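Local coordinates for ParB domain protein nuclease (Sulfolobus solfataricus, PDB 5K5D) that probably takes part in DNA segregation as an archaeal ParB-family protein and may act as a nuclease, at residues B[194-198]-B[218-222]; B[47-51]-B[77-81]; B[4-8]-B[91-96]; B[120-124]-B[173-177]. The protein carries 4 engineered substitutions. One frame throughout, in Å; residues are numbered along the deposited sequence.

Contact 1: residues B[194-198]-B[218-222]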
loop_
_atom_site.group_PDB
_atom_site.type_symbol
_atom_site.label_atom_id
_atom_site.label_comp_id
_atom_site.label_asym_id
_atom_site.label_seq_id
_atom_site.Cartn_x
_atom_site.Cartn_y
_atom_site.Cartn_z
ATOM N N LYS B 194 -11.146 1.886 -8.920
ATOM C CA LYS B 194 -11.167 0.432 -8.992
ATOM C C LYS B 194 -10.656 -0.156 -7.690
ATOM O O LYS B 194 -11.262 -1.065 -7.127
ATOM C CB LYS B 194 -10.292 -0.066 -10.145
ATOM C CG LYS B 194 -10.917 0.066 -11.516
ATOM C CD LYS B 194 -9.906 -0.278 -12.595
ATOM C CE LYS B 194 -10.515 -0.173 -13.986
ATOM N NZ LYS B 194 -9.473 -0.264 -15.049
HETATM N N MSE B 195 -9.529 0.366 -7.218
HETATM C CA MSE B 195 -8.922 -0.143 -5.998
HETATM C C MSE B 195 -9.833 0.100 -4.805
HETATM O O MSE B 195 -9.997 -0.775 -3.955
HETATM C CB MSE B 195 -7.551 0.490 -5.761
HETATM C CG MSE B 195 -6.684 -0.311 -4.800
HETATM SE SE MSE B 195 -6.407 0.537 -3.065
HETATM C CE MSE B 195 -5.016 1.792 -3.581
ATOM N N ALA B 196 -10.435 1.286 -4.755
ATOM C CA ALA B 196 -11.309 1.656 -3.648
ATOM C C ALA B 196 -12.533 0.749 -3.570
ATOM O O ALA B 196 -12.908 0.289 -2.488
ATOM C CB ALA B 196 -11.727 3.114 -3.761
ATOM N N ILE B 197 -13.151 0.489 -4.719
ATOM C CA ILE B 197 -14.314 -0.392 -4.778
ATOM C C ILE B 197 -13.964 -1.819 -4.364
ATOM O O ILE B 197 -14.708 -2.464 -3.629
ATOM C CB ILE B 197 -14.941 -0.404 -6.180
ATOM C CG1 ILE B 197 -15.494 0.982 -6.513
ATOM C CG2 ILE B 197 -16.042 -1.453 -6.262
ATOM C CD1 ILE B 197 -16.176 1.065 -7.854
ATOM N N LEU B 198 -12.826 -2.314 -4.837
ATOM C CA LEU B 198 -12.393 -3.651 -4.472
ATOM C C LEU B 198 -12.047 -3.702 -2.990
ATOM O O LEU B 198 -12.383 -4.660 -2.301
ATOM C CB LEU B 198 -11.183 -4.087 -5.305
ATOM C CG LEU B 198 -11.347 -4.165 -6.824
ATOM C CD1 LEU B 198 -10.083 -4.712 -7.463
ATOM C CD2 LEU B 198 -12.551 -5.009 -7.204
ATOM N N LEU B 218 -4.274 -5.300 -11.046
ATOM C CA LEU B 218 -5.491 -4.658 -10.569
ATOM C C LEU B 218 -6.598 -4.698 -11.614
ATOM O O LEU B 218 -7.684 -5.236 -11.377
ATOM C CB LEU B 218 -5.206 -3.204 -10.193
ATOM C CG LEU B 218 -6.427 -2.318 -9.933
ATOM C CD1 LEU B 218 -7.249 -2.856 -8.770
ATOM C CD2 LEU B 218 -6.014 -0.877 -9.675
ATOM N N ASP B 219 -6.314 -4.118 -12.773
ATOM C CA ASP B 219 -7.316 -3.964 -13.816
ATOM C C ASP B 219 -7.905 -5.317 -14.191
ATOM O O ASP B 219 -9.070 -5.420 -14.578
ATOM C CB ASP B 219 -6.686 -3.274 -15.021
ATOM C CG ASP B 219 -5.833 -2.083 -14.617
ATOM O OD1 ASP B 219 -6.381 -0.965 -14.515
ATOM O OD2 ASP B 219 -4.618 -2.271 -14.378
ATOM N N GLN B 220 -7.091 -6.354 -14.044
ATOM C CA GLN B 220 -7.523 -7.721 -14.285
ATOM C C GLN B 220 -8.415 -8.211 -13.149
ATOM O O GLN B 220 -9.403 -8.905 -13.379
ATOM C CB GLN B 220 -6.302 -8.634 -14.423
ATOM C CG GLN B 220 -6.591 -9.949 -15.105
ATOM C CD GLN B 220 -7.080 -9.762 -16.527
ATOM O OE1 GLN B 220 -6.365 -9.230 -17.374
ATOM N NE2 GLN B 220 -8.309 -10.193 -16.791
ATOM N N ALA B 221 -8.057 -7.847 -11.920
ATOM C CA ALA B 221 -8.843 -8.227 -10.752
ATOM C C ALA B 221 -10.208 -7.558 -10.789
ATOM O O ALA B 221 -11.212 -8.149 -10.393
ATOM C CB ALA B 221 -8.112 -7.850 -9.479
ATOM N N PHE B 222 -10.237 -6.320 -11.268
ATOM C CA PHE B 222 -11.471 -5.550 -11.319
ATOM C C PHE B 222 -12.421 -6.070 -12.402
ATOM O O PHE B 222 -13.642 -6.018 -12.250
ATOM C CB PHE B 222 -11.167 -4.068 -11.539
ATOM C CG PHE B 222 -12.376 -3.189 -11.445
ATOM C CD1 PHE B 222 -12.823 -2.738 -10.217
ATOM C CD2 PHE B 222 -13.069 -2.822 -12.583
ATOM C CE1 PHE B 222 -13.937 -1.938 -10.125
ATOM C CE2 PHE B 222 -14.181 -2.022 -12.499
ATOM C CZ PHE B 222 -14.617 -1.577 -11.269
HETATM O O HOH W 1 -10.881 -3.266 -15.240
#
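Lys194 lays its extended aliphatic chain over one face of the Phe222 ring: CG stands 3.6 Å from the ring centroid and 11° off the normal, a CH-pi contact. The chain then runs on to a salt bridge, Lys194 NZ to Asp219 OD1 at 3.2 Å, so one lysine spans both the greasy and the charged part of the interface. Water 1 adds to the polar end, donating to Asp219 O at 2.9 Å and accepting a weak bond from Lys194 NZ. On the buried side Leu198 takes over, its CD1 3.6 Å from Leu218 CD1 and its CD2 3.8 Å from Phe222 CD1. Ile197 meets the ring at its edge. The short helical axes pass 10.1 Å apart at 50°. Helix 203-210 closes over Leu198 and Ala221 with Leu205, while Leu113 of helix 109-128 touches both Met195 and Leu218; helices 189-201 and 218-230 thus pack within an all-helical part of the chain.

Contact 2: residues B[47-51]-B[77-81]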
loop_
_atom_site.group_PDB
_atom_site.type_symbol
_atom_site.label_atom_id
_atom_site.label_comp_id
_atom_site.label_asym_id
_atom_site.label_seq_id
_atom_site.Cartn_x
_atom_site.Cartn_y
_atom_site.Cartn_z
ATOM N N GLN B 47 26.391 8.999 0.566
ATOM C CA GLN B 47 25.003 9.421 0.704
ATOM C C GLN B 47 24.646 10.572 -0.224
ATOM O O GLN B 47 25.032 11.713 0.018
ATOM C CB GLN B 47 24.717 9.829 2.146
ATOM C CG GLN B 47 23.799 8.880 2.877
ATOM C CD GLN B 47 23.200 9.503 4.120
ATOM O OE1 GLN B 47 23.919 9.898 5.043
ATOM N NE2 GLN B 47 21.875 9.599 4.149
ATOM N N ILE B 48 23.899 10.266 -1.280
ATOM C CA ILE B 48 23.392 11.295 -2.179
ATOM C C ILE B 48 22.173 11.965 -1.549
ATOM O O ILE B 48 22.056 13.191 -1.543
ATOM C CB ILE B 48 23.002 10.705 -3.547
ATOM C CG1 ILE B 48 24.222 10.088 -4.232
ATOM C CG2 ILE B 48 22.390 11.778 -4.433
ATOM C CD1 ILE B 48 25.277 11.099 -4.636
ATOM N N PHE B 49 21.275 11.146 -1.009
ATOM C CA PHE B 49 20.059 11.629 -0.370
ATOM C C PHE B 49 20.062 11.322 1.123
ATOM O O PHE B 49 20.518 10.258 1.541
ATOM C CB PHE B 49 18.835 10.985 -1.020
ATOM C CG PHE B 49 18.604 11.419 -2.438
ATOM C CD1 PHE B 49 18.637 12.760 -2.780
ATOM C CD2 PHE B 49 18.361 10.485 -3.430
ATOM C CE1 PHE B 49 18.425 13.162 -4.086
ATOM C CE2 PHE B 49 18.149 10.881 -4.736
ATOM C CZ PHE B 49 18.182 12.222 -5.065
ATOM N N PRO B 50 19.553 12.259 1.936
ATOM C CA PRO B 50 19.481 12.044 3.384
ATOM C C PRO B 50 18.302 11.156 3.747
ATOM O O PRO B 50 17.363 11.019 2.959
ATOM C CB PRO B 50 19.263 13.452 3.930
ATOM C CG PRO B 50 18.520 14.152 2.844
ATOM C CD PRO B 50 19.052 13.591 1.549
ATOM N N LEU B 51 18.358 10.555 4.929
ATOM C CA LEU B 51 17.270 9.724 5.414
ATOM C C LEU B 51 16.226 10.589 6.111
ATOM O O LEU B 51 16.463 11.769 6.385
ATOM C CB LEU B 51 17.801 8.649 6.362
ATOM C CG LEU B 51 18.897 7.756 5.781
ATOM C CD1 LEU B 51 19.181 6.603 6.725
ATOM C CD2 LEU B 51 18.499 7.241 4.408
ATOM N N VAL B 77 25.276 9.702 9.528
ATOM C CA VAL B 77 24.367 9.773 8.396
ATOM C C VAL B 77 23.617 11.101 8.336
ATOM O O VAL B 77 23.134 11.608 9.350
ATOM C CB VAL B 77 23.382 8.572 8.394
ATOM C CG1 VAL B 77 22.860 8.303 9.793
ATOM C CG2 VAL B 77 22.242 8.802 7.412
ATOM N N LYS B 78 23.549 11.665 7.136
ATOM C CA LYS B 78 22.792 12.880 6.887
ATOM C C LYS B 78 21.307 12.550 6.947
ATOM O O LYS B 78 20.862 11.565 6.359
ATOM C CB LYS B 78 23.150 13.442 5.508
ATOM C CG LYS B 78 24.639 13.712 5.311
ATOM C CD LYS B 78 25.115 13.378 3.890
ATOM C CE LYS B 78 24.546 14.321 2.841
ATOM N NZ LYS B 78 23.088 14.106 2.604
ATOM N N ILE B 79 20.541 13.363 7.665
ATOM C CA ILE B 79 19.106 13.139 7.770
ATOM C C ILE B 79 18.285 14.417 7.602
ATOM O O ILE B 79 18.810 15.535 7.655
ATOM C CB ILE B 79 18.719 12.482 9.117
ATOM C CG1 ILE B 79 18.963 13.445 10.283
ATOM C CG2 ILE B 79 19.475 11.181 9.318
ATOM C CD1 ILE B 79 18.470 12.920 11.627
ATOM N N LEU B 80 16.989 14.233 7.377
ATOM C CA LEU B 80 16.036 15.323 7.474
ATOM C C LEU B 80 15.207 15.101 8.736
ATOM O O LEU B 80 14.335 14.228 8.773
ATOM C CB LEU B 80 15.134 15.378 6.241
ATOM C CG LEU B 80 15.831 15.589 4.895
ATOM C CD1 LEU B 80 14.811 15.780 3.778
ATOM C CD2 LEU B 80 16.774 16.775 4.958
ATOM N N LYS B 81 15.507 15.873 9.777
ATOM C CA LYS B 81 14.755 15.798 11.020
ATOM C C LYS B 81 13.523 16.691 10.934
ATOM O O LYS B 81 13.626 17.920 10.910
ATOM C CB LYS B 81 15.620 16.207 12.214
ATOM C CG LYS B 81 14.978 15.908 13.557
ATOM C CD LYS B 81 15.865 16.324 14.720
ATOM C CE LYS B 81 15.928 17.834 14.854
ATOM N NZ LYS B 81 16.781 18.240 16.006
#
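Main-chain hydrogen bonds start a parallel strand pairing here. Leu51 N donates to Lys78 O at 3.1 Å and Leu51 O accepts from Leu80 N at 2.7 Å, so Leu51 brackets Ile79 in the usual parallel fashion; Ile79 CA also comes within 3.3 Å of Leu51 O as a CA-H...O contact. A side-chain amide carries the pattern back into the loop. Gln47 OE1 accepts from Lys78 N at 2.8 Å, while Gln47 NE2 donates to Lys78 O at 3.1 Å, which leaves that carbonyl taking two donors. NE2 also makes a weak bond to Phe49 O at 3.0 Å, across the bend of its own loop.

The apolar contacts fall on two faces of the sheet. Leu51 CD1 meets Val77 CG2 at 3.8 Å and Leu51 CB meets Ile79 CG2 at 4.2 Å, on the face where Met69 of helix 63-71 covers Leu51 and Val77. On the other, Pro50 CG rests 3.7 Å from Leu80 CG. Strand 9-15 flanks 76-82 on its far edge, which makes 76-82 an inner strand of the ParB-like N-terminal domain's mixed sheet. Gln47 OE1 takes Lys78 N where, in a continued parallel strand, the carbonyl of Phe49 would; the Gln47 carboxamide thus carries the pairing one step back, past the point where the loop leaves the strand.

Contact 3: residues B[4-8]-B[91-96]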
loop_
_atom_site.group_PDB
_atom_site.type_symbol
_atom_site.label_atom_id
_atom_site.label_comp_id
_atom_site.label_asym_id
_atom_site.label_seq_id
_atom_site.Cartn_x
_atom_site.Cartn_y
_atom_site.Cartn_z
HETATM N N MSE B 4 -4.640 20.576 6.924
HETATM C CA MSE B 4 -3.504 19.795 7.401
HETATM C C MSE B 4 -2.272 20.675 7.604
HETATM O O MSE B 4 -1.857 21.397 6.697
HETATM C CB MSE B 4 -3.187 18.658 6.422
HETATM C CG MSE B 4 -2.029 17.759 6.847
HETATM SE SE MSE B 4 -2.579 16.108 7.744
HETATM C CE MSE B 4 -3.479 15.229 6.252
ATOM N N THR B 5 -1.696 20.610 8.801
ATOM C CA THR B 5 -0.487 21.358 9.127
ATOM C C THR B 5 0.612 21.077 8.109
ATOM O O THR B 5 0.697 19.978 7.564
ATOM C CB THR B 5 0.041 20.993 10.529
ATOM O OG1 THR B 5 -1.043 20.993 11.466
ATOM C CG2 THR B 5 1.100 21.989 10.984
ATOM N N GLU B 6 1.450 22.078 7.855
ATOM C CA GLU B 6 2.570 21.923 6.933
ATOM C C GLU B 6 3.736 21.226 7.612
ATOM O O GLU B 6 3.993 21.441 8.795
ATOM C CB GLU B 6 3.022 23.281 6.403
ATOM C CG GLU B 6 2.028 23.944 5.478
ATOM C CD GLU B 6 2.321 25.409 5.280
ATOM O OE1 GLU B 6 2.196 25.885 4.132
ATOM O OE2 GLU B 6 2.671 26.087 6.271
ATOM N N LEU B 7 4.441 20.388 6.858
ATOM C CA LEU B 7 5.582 19.660 7.397
ATOM C C LEU B 7 6.853 20.486 7.285
ATOM O O LEU B 7 7.170 21.005 6.218
ATOM C CB LEU B 7 5.759 18.315 6.689
ATOM C CG LEU B 7 4.613 17.318 6.843
ATOM C CD1 LEU B 7 4.997 15.972 6.250
ATOM C CD2 LEU B 7 4.234 17.170 8.307
ATOM N N THR B 8 7.567 20.607 8.398
ATOM C CA THR B 8 8.832 21.328 8.439
ATOM C C THR B 8 9.960 20.403 8.881
ATOM O O THR B 8 9.741 19.461 9.650
ATOM C CB THR B 8 8.778 22.496 9.427
ATOM O OG1 THR B 8 10.069 23.114 9.503
ATOM C CG2 THR B 8 8.390 21.991 10.807
ATOM N N ASP B 91 0.127 9.932 11.417
ATOM C CA ASP B 91 -0.386 10.300 10.103
ATOM C C ASP B 91 0.671 11.018 9.276
ATOM O O ASP B 91 0.744 10.835 8.058
ATOM C CB ASP B 91 -1.671 11.138 10.211
ATOM C CG ASP B 91 -1.502 12.373 11.080
ATOM O OD1 ASP B 91 -0.984 12.244 12.209
ATOM O OD2 ASP B 91 -1.891 13.477 10.636
ATOM N N LYS B 92 1.497 11.821 9.939
ATOM C CA LYS B 92 2.562 12.544 9.255
ATOM C C LYS B 92 3.678 11.612 8.782
ATOM O O LYS B 92 4.209 11.778 7.684
ATOM C CB LYS B 92 3.121 13.654 10.142
ATOM C CG LYS B 92 2.191 14.852 10.290
ATOM C CD LYS B 92 2.800 15.902 11.197
ATOM C CE LYS B 92 2.020 17.206 11.143
ATOM N NZ LYS B 92 0.608 17.032 11.574
ATOM N N ALA B 93 4.028 10.629 9.607
ATOM C CA ALA B 93 5.038 9.645 9.222
ATOM C C ALA B 93 4.524 8.827 8.044
ATOM O O ALA B 93 5.252 8.564 7.088
ATOM C CB ALA B 93 5.384 8.740 10.391
ATOM N N TYR B 94 3.258 8.435 8.129
ATOM C CA TYR B 94 2.586 7.724 7.052
ATOM C C TYR B 94 2.669 8.473 5.726
ATOM O O TYR B 94 2.897 7.871 4.678
ATOM C CB TYR B 94 1.125 7.481 7.418
ATOM C CG TYR B 94 0.949 6.526 8.574
ATOM C CD1 TYR B 94 -0.065 6.705 9.505
ATOM C CD2 TYR B 94 1.804 5.445 8.733
ATOM C CE1 TYR B 94 -0.219 5.831 10.565
ATOM C CE2 TYR B 94 1.655 4.567 9.784
ATOM C CZ TYR B 94 0.644 4.764 10.697
ATOM O OH TYR B 94 0.499 3.886 11.743
ATOM N N GLU B 95 2.491 9.790 5.774
ATOM C CA GLU B 95 2.487 10.589 4.552
ATOM C C GLU B 95 3.872 10.664 3.935
ATOM O O GLU B 95 4.024 10.560 2.717
ATOM C CB GLU B 95 1.913 11.983 4.817
ATOM C CG GLU B 95 0.406 11.956 5.026
ATOM C CD GLU B 95 -0.099 13.082 5.907
ATOM O OE1 GLU B 95 0.554 14.148 5.963
ATOM O OE2 GLU B 95 -1.154 12.891 6.548
ATOM N N LEU B 96 4.881 10.829 4.784
ATOM C CA LEU B 96 6.265 10.854 4.330
ATOM C C LEU B 96 6.655 9.548 3.651
ATOM O O LEU B 96 7.250 9.559 2.579
ATOM C CB LEU B 96 7.207 11.161 5.492
ATOM C CG LEU B 96 7.101 12.599 5.993
ATOM C CD1 LEU B 96 8.004 12.826 7.196
ATOM C CD2 LEU B 96 7.443 13.561 4.862
#
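Before the first strand of the ParB-like N-terminal domain, residues 4-8 run as an extended arm past helix 90-99, and three side chains supply most of the contact. Leu7 is covered most. It points at the helix and splits its branches between two residues one turn apart: CD2 lies 3.5 Å from Lys92 CD, and CD1 lies 3.7 Å from Leu96 CD2. Leu96 also rests on Phe84 and on Ile60 of strand 59-61, so Leu7 adds to an apolar patch that reaches the sheet.

Lys92 leaves the helix sideways, then bends its end toward the arm. Its methylenes give Leu7 something apolar to lie on, and NZ comes 4.1 Å from Thr5 CB, while the charge itself is met by a salt bridge to Glu89, just ahead of the segment. No hydrogen bond crosses between the two segments. Just past Leu7, the backbone pairing of Thr8 with Asp83 ties the arm to the chain leading into helix 90-99.

Met4, the first residue modelled and a poorly ordered selenomethionine, reaches over the acidic side of the helix, between Asp91 and Glu95. Its SE sits 4.0 Å from Asp91 OD2, and its terminal methyl CE touches Glu95 OE2 at 3.3 Å.

Contact 4: residues B[120-124]-B[173-177]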
loop_
_atom_site.group_PDB
_atom_site.type_symbol
_atom_site.label_atom_id
_atom_site.label_comp_id
_atom_site.label_asym_id
_atom_site.label_seq_id
_atom_site.Cartn_x
_atom_site.Cartn_y
_atom_site.Cartn_z
ATOM N N ALA B 120 -3.338 4.100 3.196
ATOM C CA ALA B 120 -4.709 4.611 3.243
ATOM C C ALA B 120 -5.508 4.045 4.422
ATOM O O ALA B 120 -6.305 4.752 5.038
ATOM C CB ALA B 120 -5.427 4.351 1.925
ATOM N N ASP B 121 -5.283 2.769 4.720
ATOM C CA ASP B 121 -5.882 2.108 5.876
ATOM C C ASP B 121 -5.467 2.769 7.186
ATOM O O ASP B 121 -6.279 2.892 8.103
ATOM C CB ASP B 121 -5.482 0.627 5.913
ATOM C CG ASP B 121 -6.271 -0.224 4.929
ATOM O OD1 ASP B 121 -6.907 0.336 4.009
ATOM O OD2 ASP B 121 -6.247 -1.461 5.075
ATOM N N ARG B 122 -4.202 3.178 7.281
ATOM C CA ARG B 122 -3.703 3.838 8.486
ATOM C C ARG B 122 -4.367 5.196 8.641
ATOM O O ARG B 122 -4.854 5.545 9.718
ATOM C CB ARG B 122 -2.187 4.036 8.436
ATOM C CG ARG B 122 -1.361 2.780 8.207
ATOM C CD ARG B 122 -1.665 1.699 9.221
ATOM N NE ARG B 122 -0.521 0.808 9.410
ATOM C CZ ARG B 122 -0.207 -0.204 8.605
ATOM N NH1 ARG B 122 -0.949 -0.464 7.534
ATOM N NH2 ARG B 122 0.854 -0.953 8.870
ATOM N N ILE B 123 -4.377 5.958 7.552
ATOM C CA ILE B 123 -4.954 7.295 7.560
ATOM C C ILE B 123 -6.440 7.251 7.912
ATOM O O ILE B 123 -6.970 8.170 8.537
ATOM C CB ILE B 123 -4.768 7.997 6.198
ATOM C CG1 ILE B 123 -3.284 8.245 5.920
ATOM C CG2 ILE B 123 -5.547 9.301 6.156
ATOM C CD1 ILE B 123 -2.632 9.182 6.895
ATOM N N ALA B 124 -7.109 6.174 7.513
ATOM C CA ALA B 124 -8.533 6.021 7.785
ATOM C C ALA B 124 -8.789 5.904 9.282
ATOM O O ALA B 124 -9.695 6.541 9.814
ATOM C CB ALA B 124 -9.090 4.810 7.051
ATOM N N TYR B 173 -12.924 6.228 1.420
ATOM C CA TYR B 173 -11.637 5.597 1.138
ATOM C C TYR B 173 -11.029 6.127 -0.159
ATOM O O TYR B 173 -9.832 6.398 -0.229
ATOM C CB TYR B 173 -11.776 4.075 1.062
ATOM C CG TYR B 173 -10.455 3.340 1.140
ATOM C CD1 TYR B 173 -9.782 2.945 -0.011
ATOM C CD2 TYR B 173 -9.879 3.042 2.368
ATOM C CE1 TYR B 173 -8.573 2.271 0.063
ATOM C CE2 TYR B 173 -8.671 2.372 2.454
ATOM C CZ TYR B 173 -8.024 1.990 1.299
ATOM O OH TYR B 173 -6.824 1.324 1.393
ATOM N N GLU B 174 -11.859 6.271 -1.186
ATOM C CA GLU B 174 -11.394 6.781 -2.468
ATOM C C GLU B 174 -10.920 8.228 -2.361
ATOM O O GLU B 174 -9.926 8.610 -2.979
ATOM C CB GLU B 174 -12.494 6.672 -3.523
ATOM C CG GLU B 174 -12.083 7.178 -4.890
ATOM C CD GLU B 174 -13.233 7.169 -5.877
ATOM O OE1 GLU B 174 -13.400 8.168 -6.609
ATOM O OE2 GLU B 174 -13.971 6.162 -5.916
ATOM N N ARG B 175 -11.636 9.033 -1.583
ATOM C CA ARG B 175 -11.271 10.433 -1.419
ATOM C C ARG B 175 -9.932 10.517 -0.706
ATOM O O ARG B 175 -9.114 11.393 -0.989
ATOM C CB ARG B 175 -12.346 11.191 -0.636
ATOM C CG ARG B 175 -11.980 11.488 0.812
ATOM C CD ARG B 175 -13.104 12.220 1.537
ATOM N NE ARG B 175 -14.381 11.521 1.411
ATOM C CZ ARG B 175 -15.310 11.477 2.361
ATOM N NH1 ARG B 175 -15.104 12.086 3.521
ATOM N NH2 ARG B 175 -16.442 10.819 2.153
ATOM N N ILE B 176 -9.715 9.590 0.221
ATOM C CA ILE B 176 -8.454 9.511 0.941
ATOM C C ILE B 176 -7.303 9.224 -0.019
ATOM O O ILE B 176 -6.236 9.825 0.085
ATOM C CB ILE B 176 -8.507 8.435 2.035
ATOM C CG1 ILE B 176 -9.440 8.886 3.160
ATOM C CG2 ILE B 176 -7.117 8.151 2.565
ATOM C CD1 ILE B 176 -9.379 8.022 4.393
ATOM N N LEU B 177 -7.535 8.312 -0.958
ATOM C CA LEU B 177 -6.551 8.000 -1.985
ATOM C C LEU B 177 -6.180 9.245 -2.771
ATOM O O LEU B 177 -4.998 9.542 -2.960
ATOM C CB LEU B 177 -7.092 6.945 -2.946
ATOM C CG LEU B 177 -7.481 5.613 -2.316
ATOM C CD1 LEU B 177 -8.017 4.653 -3.376
ATOM C CD2 LEU B 177 -6.287 5.025 -1.587
#
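A small side chain sits at the middle of this fit. Ala120 leaves a shallow hollow on helix 109-128, and its CB faces three larger side chains of helix 170-180: Tyr173 OH at 3.4 Å, Leu177 CD2 at 3.7 Å and Ile176 CG2 at 4.2 Å. Because alanine stands so low, the two backbones come close at this point, with Ala120 CA 6.5 Å from Leu177 CA, although the short helix axes pass 10.0 Å apart and cross steeply, at 114°.

Ile176 is the main bump coming the other way. It fills the depression formed by Ala120 with Ile123 and Ala124, one turn further along the helix: its CG2 meets Ile123 CG2 at 4.1 Å, and its CD1 lies 4.0 Å from Ala124 CA, deep enough to touch the main chain. Tyr173 reaches past Ala120 on the other flank, and its hydroxyl donates to Asp121 OD1 at 2.8 Å. That acceptor lies near the plane of the ring, at its edge. Asp121 also forms a salt bridge with Arg199, through OD2, so the carboxylate joins a third helix to the pair.

That third helix, 189-201, lies against Tyr173 through Arg199 and Ile200. Helix 90-99 meets Ile123 through Asp91 and Glu95, and Ile168 of strand 167-169 backs Tyr173 and Ile176.

How the contacts relate
Contact 4 is the most buried and lies nearest the centre of the chain, with contacts 1 and 3 touching it from two sides. Helix 170-180 follows into helix 189-201, where Met195 and Ala196 pack on Leu177; helix 90-99 lies against helix 109-128, where Tyr94 meets Arg122. Contact 2 stands apart from contact 4, about 18 Å away between nearest atoms, and along the chain it is nested inside the loop closed by contact 3. Chemistry follows place: backbone pairing in the sheet at contact 2, apolar helix packing with a polar bond at one margin in contacts 1 and 4, and loose surface packing without hydrogen bonds at contact 3.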